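Local coordinates for protein flagellin B1 (Methanocaldococcus jannaschii DSM 2661, PDB 5YA6) that probably polymerises, as an archaellin subunit, into the filament of the archaellum that drives swimming, and binds a calcium ion in its beta-rich domain, at residues A71-D76 with V97-D102; A33-P38 with G115-L120; D46-K51 with N109-K114. All blocks are in the same frame, centred on the assembly; numbering follows the deposited sequence.

Contact 1: A71-D76 with V97-D102; sequences ATLGAD and VGVIQD. With CA (calcium ion), chain D.
The hydroxyl of Thr72 and the backbone carbonyl of Val99 form the shortest polar bond between 71-76 and 97-102, with OG1 of Thr72 2.7 Å from O of Val99. OG1 is the donor and stands well above the carbonyl plane, 43° out of it. A chi1 of 49° sets OG1 between the backbone N and the carbonyl carbon of its own residue, and this turns it to the strand. OG1 of Thr72 also lies 3.2 Å from CA of Gly98; a CB at Gly98 would collide with the hydroxyl, so the lack of a side chain there is what lets the threonine come so close.

Next to this bond the contact becomes apolar. CD1 of Leu73 meets CG1 of Val99 at 4.1 Å, and the same methyl lies closely against the carbonyl oxygen of Ile100. On the other flank CD1 of Ile100 reaches back to CB of Thr72, 4.1 Å away, although the CB of the isoleucine is directed away from the loop. One water completes the join: it accepts from N of Gly74 at 2.7 Å and donates to O of Ile100, tying the type II turn of Thr72 to Ala75 to the chain at the corner at Ile100. Ile84 and Ile78 also pack on Thr72.

Beyond this corner, OD1 of Asp102 binds calcium at 2.3 Å, alongside ligands from Asp104, Ser106, Asn113 and Asp116. Gln101 is held by His173, from the carboxy-terminal tag, and by Gly115. Ile100 and Gln101 both face Ile117 on the adjacent strand, the signature of a classic beta bulge, here placed just ahead of a calcium-binding loop.

Contact 2: A33-P38 with G115-L120; sequences AIYITP and GDIAVL. With CA (calcium ion), chain D.
A chi1 of -63° puts CG of Tyr35 anti to its carbonyl carbon, while CG2 of Val119 stands anti to the backbone N, and from these positions the valine methyl settles over the centre of the tyrosine ring. CG2 of Val119 lies 3.7 Å from the centroid of the Tyr35 ring and 8° off its normal, a CH-pi contact over one face; CG2 of Ile117 approaches the ring at its edge. CG2 of Val119 also touches CB of Ala33 at 3.6 Å. Tyr35 and Val119 form a non-hydrogen-bonded pair of the antiparallel sheet, flanked by the hydrogen-bonded pairs Ile34 with Leu120 and Ile36 with Ala118. This joins strands 28-38 and 117-123 near the middle of the large mixed sheet of the archaellin domain. On the face opposite the tyrosine, CG1 of Ile36 packs on CG of Leu120 at 4.1 Å. Past the last paired residues the join continues through a side chain: OG1 of Thr37 donates to O of Asp116 at 2.6 Å, and CD of Pro38 rests on the same oxygen. The carboxylate of Asp116 binds calcium through both oxygens, OD1 and OD2 each 2.4 Å from the ion.

Contact 3: D46-K51 with N109-K114; sequences DLKNAK and NGVINK. With CA (calcium ion), chain D.
Lys48 NZ and Leu47 N each give a hydrogen bond to the backbone of 109-114. NZ of Lys48 reaches O of Asn109 at 2.8 Å, in the carbonyl plane, and N of Leu47 meets O of Gly110 at 2.7 Å, almost in line with the C=O. Beside these bonds, CD2 of Leu47 packs on CG2 of Ile112 at 3.8 Å. Bends of Lys48 at chi3 (-62°) and chi4 (-65°) fold its chain back so that NZ of Lys48 also forms a salt bridge with OD1 of Asp46, 2.7 Å away. OD1 of Asp46 also accepts from N of Lys48 at 3.0 Å, closing an Asx turn; the two donors approach from opposite faces of the carboxylate. An alanine in place of Asp46 would probably leave the ammonium without its charged mate, free to swing off Asn109, and the turn without its side-chain bond. CG of Lys48 passes over Gly110, where a CB would clash. Farther along, OD1 of Asn113 binds calcium at 2.4 Å. Asp46 and Val111 pair in the small antiparallel sheet of strands 45-46 and 111-112, while Leu47 packs against Tyr65 of strand 59-69, Phe142 of strand 137-143 and Leu13 of strand 13-23.

How the contacts relate
The three contacts illustrate how a metal site built from one short stretch of chain is tied into a larger fold. Their second segments, with Asp104 and Ser106 between 97-102 and 109-114, supply all the protein ligands of the calcium ion, while their partners come from earlier in the chain; one water bound to the ion is common to all. Contacts 1 and 3 are both nested in the chain loop that contact 2 closes. Contacts 1 and 2, with centres about 9 Å apart, share the large sheet: N of Gly98 lies 2.8 Å from O of Val119. Contact 3 meets contact 2 by packing, CD1 of Ile112 on CD of Pro38 at 3.8 Å.

Contact 1: A71-D76 with V97-D102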
loop_
_atom_site.group_PDB
_atom_site.type_symbol
_atom_site.label_atom_id
_atom_site.label_comp_id
_atom_site.label_asym_id
_atom_site.label_seq_id
_atom_site.Cartn_x
_atom_site.Cartn_y
_atom_site.Cartn_z
ATOM N N ALA B 71 -4.257 25.659 12.447
ATOM C CA ALA B 71 -4.126 26.622 11.333
ATOM C C ALA B 71 -4.798 26.199 10.023
ATOM O O ALA B 71 -5.071 27.050 9.158
ATOM C CB ALA B 71 -2.640 26.899 11.080
ATOM N N THR B 72 -4.965 24.876 9.797
ATOM C CA THR B 72 -5.676 24.359 8.659
ATOM C C THR B 72 -7.183 24.506 8.729
ATOM O O THR B 72 -7.914 24.209 7.745
ATOM C CB THR B 72 -5.312 22.834 8.539
ATOM O OG1 THR B 72 -5.481 22.182 9.843
ATOM C CG2 THR B 72 -3.839 22.649 8.134
ATOM N N LEU B 73 -7.701 24.868 9.903
ATOM C CA LEU B 73 -9.144 24.869 10.111
ATOM C C LEU B 73 -9.839 25.957 9.259
ATOM O O LEU B 73 -9.463 27.135 9.337
ATOM C CB LEU B 73 -9.408 25.054 11.612
ATOM C CG LEU B 73 -10.812 24.850 12.130
ATOM C CD1 LEU B 73 -11.320 23.474 11.780
ATOM C CD2 LEU B 73 -10.796 25.027 13.647
ATOM N N GLY B 74 -10.758 25.514 8.393
ATOM C CA GLY B 74 -11.581 26.390 7.529
ATOM C C GLY B 74 -10.823 26.942 6.326
ATOM O O GLY B 74 -11.319 27.836 5.639
ATOM N N ALA B 75 -9.615 26.443 6.089
ATOM C CA ALA B 75 -8.720 26.994 5.082
ATOM C C ALA B 75 -8.795 26.283 3.737
ATOM O O ALA B 75 -8.754 25.054 3.671
ATOM C CB ALA B 75 -7.297 26.985 5.576
ATOM N N ASP B 76 -8.828 27.064 2.657
ATOM C CA ASP B 76 -8.818 26.521 1.307
ATOM C C ASP B 76 -7.445 26.032 0.882
ATOM O O ASP B 76 -7.356 25.005 0.189
ATOM C CB ASP B 76 -9.285 27.569 0.312
ATOM C CG ASP B 76 -10.684 27.997 0.577
ATOM O OD1 ASP B 76 -11.580 27.139 0.441
ATOM O OD2 ASP B 76 -10.871 29.183 0.923
ATOM N N VAL B 97 -0.188 16.785 11.896
ATOM C CA VAL B 97 -1.626 16.671 11.812
ATOM C C VAL B 97 -2.276 18.044 11.757
ATOM O O VAL B 97 -2.003 18.898 12.608
ATOM C CB VAL B 97 -2.205 15.890 13.008
ATOM C CG1 VAL B 97 -3.720 15.819 12.965
ATOM C CG2 VAL B 97 -1.580 14.471 13.070
ATOM N N GLY B 98 -3.117 18.266 10.767
ATOM C CA GLY B 98 -3.948 19.515 10.687
ATOM C C GLY B 98 -5.341 19.183 11.108
ATOM O O GLY B 98 -5.949 18.199 10.638
ATOM N N VAL B 99 -5.934 20.080 11.915
ATOM C CA VAL B 99 -7.323 19.986 12.241
ATOM C C VAL B 99 -8.218 20.486 11.083
ATOM O O VAL B 99 -8.030 21.611 10.574
ATOM C CB VAL B 99 -7.631 20.759 13.543
ATOM C CG1 VAL B 99 -9.129 20.730 13.861
ATOM C CG2 VAL B 99 -6.734 20.265 14.668
ATOM N N ILE B 100 -9.177 19.683 10.636
ATOM C CA ILE B 100 -10.137 20.074 9.595
ATOM C C ILE B 100 -11.526 20.276 10.195
ATOM O O ILE B 100 -12.250 21.251 9.864
ATOM C CB ILE B 100 -10.165 19.045 8.419
ATOM C CG1 ILE B 100 -8.762 18.981 7.778
ATOM C CG2 ILE B 100 -11.205 19.436 7.385
ATOM C CD1 ILE B 100 -8.186 20.259 7.156
ATOM N N GLN B 101 -11.923 19.393 11.088
ATOM C CA GLN B 101 -13.203 19.504 11.746
ATOM C C GLN B 101 -13.065 18.833 13.126
ATOM O O GLN B 101 -12.519 17.744 13.235
ATOM C CB GLN B 101 -14.154 18.833 10.821
ATOM C CG GLN B 101 -15.538 18.637 11.294
ATOM C CD GLN B 101 -16.371 18.131 10.134
ATOM O OE1 GLN B 101 -16.506 18.817 9.104
ATOM N NE2 GLN B 101 -16.874 16.906 10.254
ATOM N N ASP B 102 -13.427 19.525 14.200
ATOM C CA ASP B 102 -13.260 18.952 15.519
ATOM C C ASP B 102 -14.126 19.742 16.535
ATOM O O ASP B 102 -13.626 20.643 17.136
ATOM C CB ASP B 102 -11.784 19.007 15.881
ATOM C CG ASP B 102 -11.481 18.467 17.244
ATOM O OD1 ASP B 102 -12.334 17.757 17.849
ATOM O OD2 ASP B 102 -10.376 18.703 17.650
HETATM CA CA CA D . -13.193 15.719 18.335
HETATM O O HOH W 1 -11.798 23.087 7.978
HETATM O O HOH W 2 -15.561 16.341 18.315
#

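Contact 2: A33-P38 with G115-L120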
loop_
_atom_site.group_PDB
_atom_site.type_symbol
_atom_site.label_atom_id
_atom_site.label_comp_id
_atom_site.label_asym_id
_atom_site.label_seq_id
_atom_site.Cartn_x
_atom_site.Cartn_y
_atom_site.Cartn_z
ATOM N N ALA B 33 -1.495 15.670 1.287
ATOM C CA ALA B 33 -2.421 15.929 2.370
ATOM C C ALA B 33 -3.389 14.745 2.405
ATOM O O ALA B 33 -4.207 14.541 1.449
ATOM C CB ALA B 33 -3.153 17.254 2.147
ATOM N N ILE B 34 -3.297 13.938 3.491
ATOM C CA ILE B 34 -4.087 12.702 3.585
ATOM C C ILE B 34 -5.196 12.912 4.579
ATOM O O ILE B 34 -4.943 13.119 5.798
ATOM C CB ILE B 34 -3.194 11.512 4.007
ATOM C CG1 ILE B 34 -2.049 11.368 3.003
ATOM C CG2 ILE B 34 -4.013 10.265 4.232
ATOM C CD1 ILE B 34 -0.897 10.510 3.536
ATOM N N TYR B 35 -6.425 12.903 4.102
ATOM C CA TYR B 35 -7.580 13.208 4.964
ATOM C C TYR B 35 -8.155 11.941 5.570
ATOM O O TYR B 35 -8.302 10.927 4.903
ATOM C CB TYR B 35 -8.678 13.942 4.234
ATOM C CG TYR B 35 -8.216 15.322 3.733
ATOM C CD1 TYR B 35 -7.469 15.487 2.589
ATOM C CD2 TYR B 35 -8.602 16.476 4.402
ATOM C CE1 TYR B 35 -7.046 16.732 2.150
ATOM C CE2 TYR B 35 -8.184 17.736 3.972
ATOM C CZ TYR B 35 -7.437 17.867 2.833
ATOM O OH TYR B 35 -7.011 19.139 2.445
ATOM N N ILE B 36 -8.346 12.033 6.887
ATOM C CA ILE B 36 -8.686 10.919 7.789
ATOM C C ILE B 36 -9.927 11.252 8.654
ATOM O O ILE B 36 -10.052 12.369 9.131
ATOM C CB ILE B 36 -7.507 10.658 8.738
ATOM C CG1 ILE B 36 -6.244 10.258 7.931
ATOM C CG2 ILE B 36 -7.890 9.668 9.813
ATOM C CD1 ILE B 36 -6.365 8.906 7.236
ATOM N N THR B 37 -10.812 10.289 8.858
ATOM C CA THR B 37 -11.935 10.401 9.769
ATOM C C THR B 37 -12.143 9.030 10.420
ATOM O O THR B 37 -11.814 8.011 9.819
ATOM C CB THR B 37 -13.228 10.896 9.070
ATOM O OG1 THR B 37 -14.208 11.347 10.034
ATOM C CG2 THR B 37 -13.847 9.812 8.242
ATOM N N PRO B 38 -12.685 8.984 11.622
ATOM C CA PRO B 38 -12.965 7.647 12.204
ATOM C C PRO B 38 -14.022 6.859 11.410
ATOM O O PRO B 38 -14.938 7.445 10.848
ATOM C CB PRO B 38 -13.451 7.948 13.615
ATOM C CG PRO B 38 -12.872 9.317 13.934
ATOM C CD PRO B 38 -12.923 10.041 12.596
ATOM N N GLY B 115 -17.019 12.245 14.278
ATOM C CA GLY B 115 -17.252 13.389 13.434
ATOM C C GLY B 115 -15.988 14.133 12.984
ATOM O O GLY B 115 -16.060 14.993 12.089
ATOM N N ASP B 116 -14.854 13.849 13.598
ATOM C CA ASP B 116 -13.646 14.640 13.365
ATOM C C ASP B 116 -13.084 14.383 11.999
ATOM O O ASP B 116 -13.200 13.262 11.503
ATOM C CB ASP B 116 -12.536 14.342 14.375
ATOM C CG ASP B 116 -12.802 14.874 15.783
ATOM O OD1 ASP B 116 -13.810 15.607 16.040
ATOM O OD2 ASP B 116 -11.950 14.560 16.623
ATOM N N ILE B 117 -12.426 15.394 11.437
ATOM C CA ILE B 117 -11.624 15.214 10.233
ATOM C C ILE B 117 -10.249 15.791 10.544
ATOM O O ILE B 117 -10.123 16.937 10.988
ATOM C CB ILE B 117 -12.210 15.861 8.947
ATOM C CG1 ILE B 117 -13.618 15.344 8.703
ATOM C CG2 ILE B 117 -11.304 15.598 7.730
ATOM C CD1 ILE B 117 -14.324 16.134 7.587
ATOM N N ALA B 118 -9.216 15.000 10.256
ATOM C CA ALA B 118 -7.859 15.456 10.366
ATOM C C ALA B 118 -7.192 15.333 9.010
ATOM O O ALA B 118 -7.605 14.529 8.185
ATOM C CB ALA B 118 -7.074 14.663 11.380
ATOM N N VAL B 119 -6.118 16.088 8.788
ATOM C CA VAL B 119 -5.319 15.908 7.571
ATOM C C VAL B 119 -3.898 15.604 7.984
ATOM O O VAL B 119 -3.377 16.176 8.960
ATOM C CB VAL B 119 -5.449 17.146 6.636
ATOM C CG1 VAL B 119 -4.911 18.404 7.313
ATOM C CG2 VAL B 119 -4.761 16.892 5.315
ATOM N N LEU B 120 -3.228 14.658 7.312
ATOM C CA LEU B 120 -1.818 14.356 7.577
ATOM C C LEU B 120 -1.082 15.118 6.520
ATOM O O LEU B 120 -1.223 14.859 5.333
ATOM C CB LEU B 120 -1.547 12.844 7.481
ATOM C CG LEU B 120 -2.559 11.982 8.240
ATOM C CD1 LEU B 120 -2.133 10.522 8.043
ATOM C CD2 LEU B 120 -2.650 12.307 9.737
HETATM CA CA CA D . -13.193 15.719 18.335
HETATM O O HOH W 2 -15.561 16.341 18.315
#

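Contact 3: D46-K51 with N109-K114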
loop_
_atom_site.group_PDB
_atom_site.type_symbol
_atom_site.label_atom_id
_atom_site.label_comp_id
_atom_site.label_asym_id
_atom_site.label_seq_id
_atom_site.Cartn_x
_atom_site.Cartn_y
_atom_site.Cartn_z
ATOM N N ASP B 46 -6.417 7.507 19.877
ATOM C CA ASP B 46 -5.240 8.333 20.137
ATOM C C ASP B 46 -4.347 8.246 18.887
ATOM O O ASP B 46 -3.940 7.123 18.499
ATOM C CB ASP B 46 -4.510 7.760 21.368
ATOM C CG ASP B 46 -3.235 8.494 21.726
ATOM O OD1 ASP B 46 -2.991 9.589 21.214
ATOM O OD2 ASP B 46 -2.456 7.927 22.556
ATOM N N LEU B 47 -4.012 9.398 18.289
ATOM C CA LEU B 47 -3.135 9.491 17.101
ATOM C C LEU B 47 -1.667 9.627 17.419
ATOM O O LEU B 47 -0.804 9.488 16.548
ATOM C CB LEU B 47 -3.572 10.674 16.188
ATOM C CG LEU B 47 -4.982 10.575 15.597
ATOM C CD1 LEU B 47 -5.259 11.647 14.593
ATOM C CD2 LEU B 47 -5.201 9.200 14.902
ATOM N N LYS B 48 -1.338 9.882 18.705
ATOM C CA LYS B 48 -0.001 10.306 19.024
ATOM C C LYS B 48 1.068 9.241 18.755
ATOM O O LYS B 48 2.194 9.632 18.423
ATOM C CB LYS B 48 0.077 10.855 20.480
ATOM C CG LYS B 48 -0.636 12.171 20.639
ATOM C CD LYS B 48 -0.667 12.753 22.056
ATOM C CE LYS B 48 -1.395 11.884 23.090
ATOM N NZ LYS B 48 -2.830 11.760 22.800
ATOM N N ASN B 49 0.764 7.934 18.781
ATOM C CA ASN B 49 1.752 6.883 18.388
ATOM C C ASN B 49 1.481 6.266 17.031
ATOM O O ASN B 49 2.047 5.238 16.683
ATOM C CB ASN B 49 1.728 5.781 19.458
ATOM C CG ASN B 49 2.208 6.308 20.743
ATOM O OD1 ASN B 49 1.420 6.567 21.657
ATOM N ND2 ASN B 49 3.488 6.632 20.782
ATOM N N ALA B 50 0.617 6.907 16.264
ATOM C CA ALA B 50 0.167 6.353 14.994
ATOM C C ALA B 50 1.278 6.457 13.985
ATOM O O ALA B 50 2.029 7.460 13.945
ATOM C CB ALA B 50 -1.099 7.073 14.511
ATOM N N LYS B 51 1.439 5.432 13.138
ATOM C CA LYS B 51 2.495 5.391 12.197
ATOM C C LYS B 51 1.865 5.412 10.811
ATOM O O LYS B 51 0.841 4.785 10.596
ATOM C CB LYS B 51 3.333 4.150 12.378
ATOM C CG LYS B 51 4.171 4.201 13.682
ATOM C CD LYS B 51 4.640 2.855 14.188
ATOM C CE LYS B 51 5.528 3.003 15.434
ATOM N NZ LYS B 51 4.963 3.861 16.556
ATOM N N ASN B 109 -5.354 17.556 21.635
ATOM C CA ASN B 109 -4.632 16.601 22.437
ATOM C C ASN B 109 -4.246 15.298 21.717
ATOM O O ASN B 109 -3.927 14.292 22.371
ATOM C CB ASN B 109 -5.434 16.280 23.688
ATOM C CG ASN B 109 -4.872 16.991 24.861
ATOM O OD1 ASN B 109 -3.797 16.630 25.339
ATOM N ND2 ASN B 109 -5.504 18.092 25.249
ATOM N N GLY B 110 -4.326 15.323 20.386
ATOM C CA GLY B 110 -3.920 14.137 19.593
ATOM C C GLY B 110 -4.947 13.003 19.613
ATOM O O GLY B 110 -4.564 11.835 19.408
ATOM N N VAL B 111 -6.217 13.315 19.866
ATOM C CA VAL B 111 -7.299 12.329 19.961
ATOM C C VAL B 111 -8.353 12.656 18.918
ATOM O O VAL B 111 -8.914 13.747 18.885
ATOM C CB VAL B 111 -7.976 12.274 21.346
ATOM C CG1 VAL B 111 -9.191 11.333 21.294
ATOM C CG2 VAL B 111 -7.018 11.777 22.399
ATOM N N ILE B 112 -8.666 11.659 18.076
ATOM C CA ILE B 112 -9.683 11.809 17.005
ATOM C C ILE B 112 -10.949 11.054 17.427
ATOM O O ILE B 112 -10.844 9.912 17.848
ATOM C CB ILE B 112 -9.174 11.355 15.592
ATOM C CG1 ILE B 112 -10.015 11.930 14.457
ATOM C CG2 ILE B 112 -8.928 9.846 15.498
ATOM C CD1 ILE B 112 -9.488 11.669 13.089
ATOM N N ASN B 113 -12.084 11.743 17.410
ATOM C CA ASN B 113 -13.337 11.117 17.816
ATOM C C ASN B 113 -14.454 11.437 16.890
ATOM O O ASN B 113 -14.274 12.011 15.870
ATOM C CB ASN B 113 -13.596 11.341 19.301
ATOM C CG ASN B 113 -13.828 12.772 19.674
ATOM O OD1 ASN B 113 -14.079 13.594 18.847
ATOM N ND2 ASN B 113 -13.716 13.074 20.959
ATOM N N LYS B 114 -15.618 10.901 17.205
ATOM C CA LYS B 114 -16.722 10.941 16.278
ATOM C C LYS B 114 -16.913 12.301 15.590
ATOM O O LYS B 114 -17.034 13.349 16.269
ATOM C CB LYS B 114 -18.011 10.550 17.049
ATOM C CG LYS B 114 -19.253 10.655 16.173
ATOM C CD LYS B 114 -20.496 10.196 16.922
ATOM C CE LYS B 114 -21.739 10.458 16.064
ATOM N NZ LYS B 114 -22.978 9.964 16.715
HETATM CA CA CA D . -13.193 15.719 18.335
HETATM O O HOH W 2 -15.561 16.341 18.315
#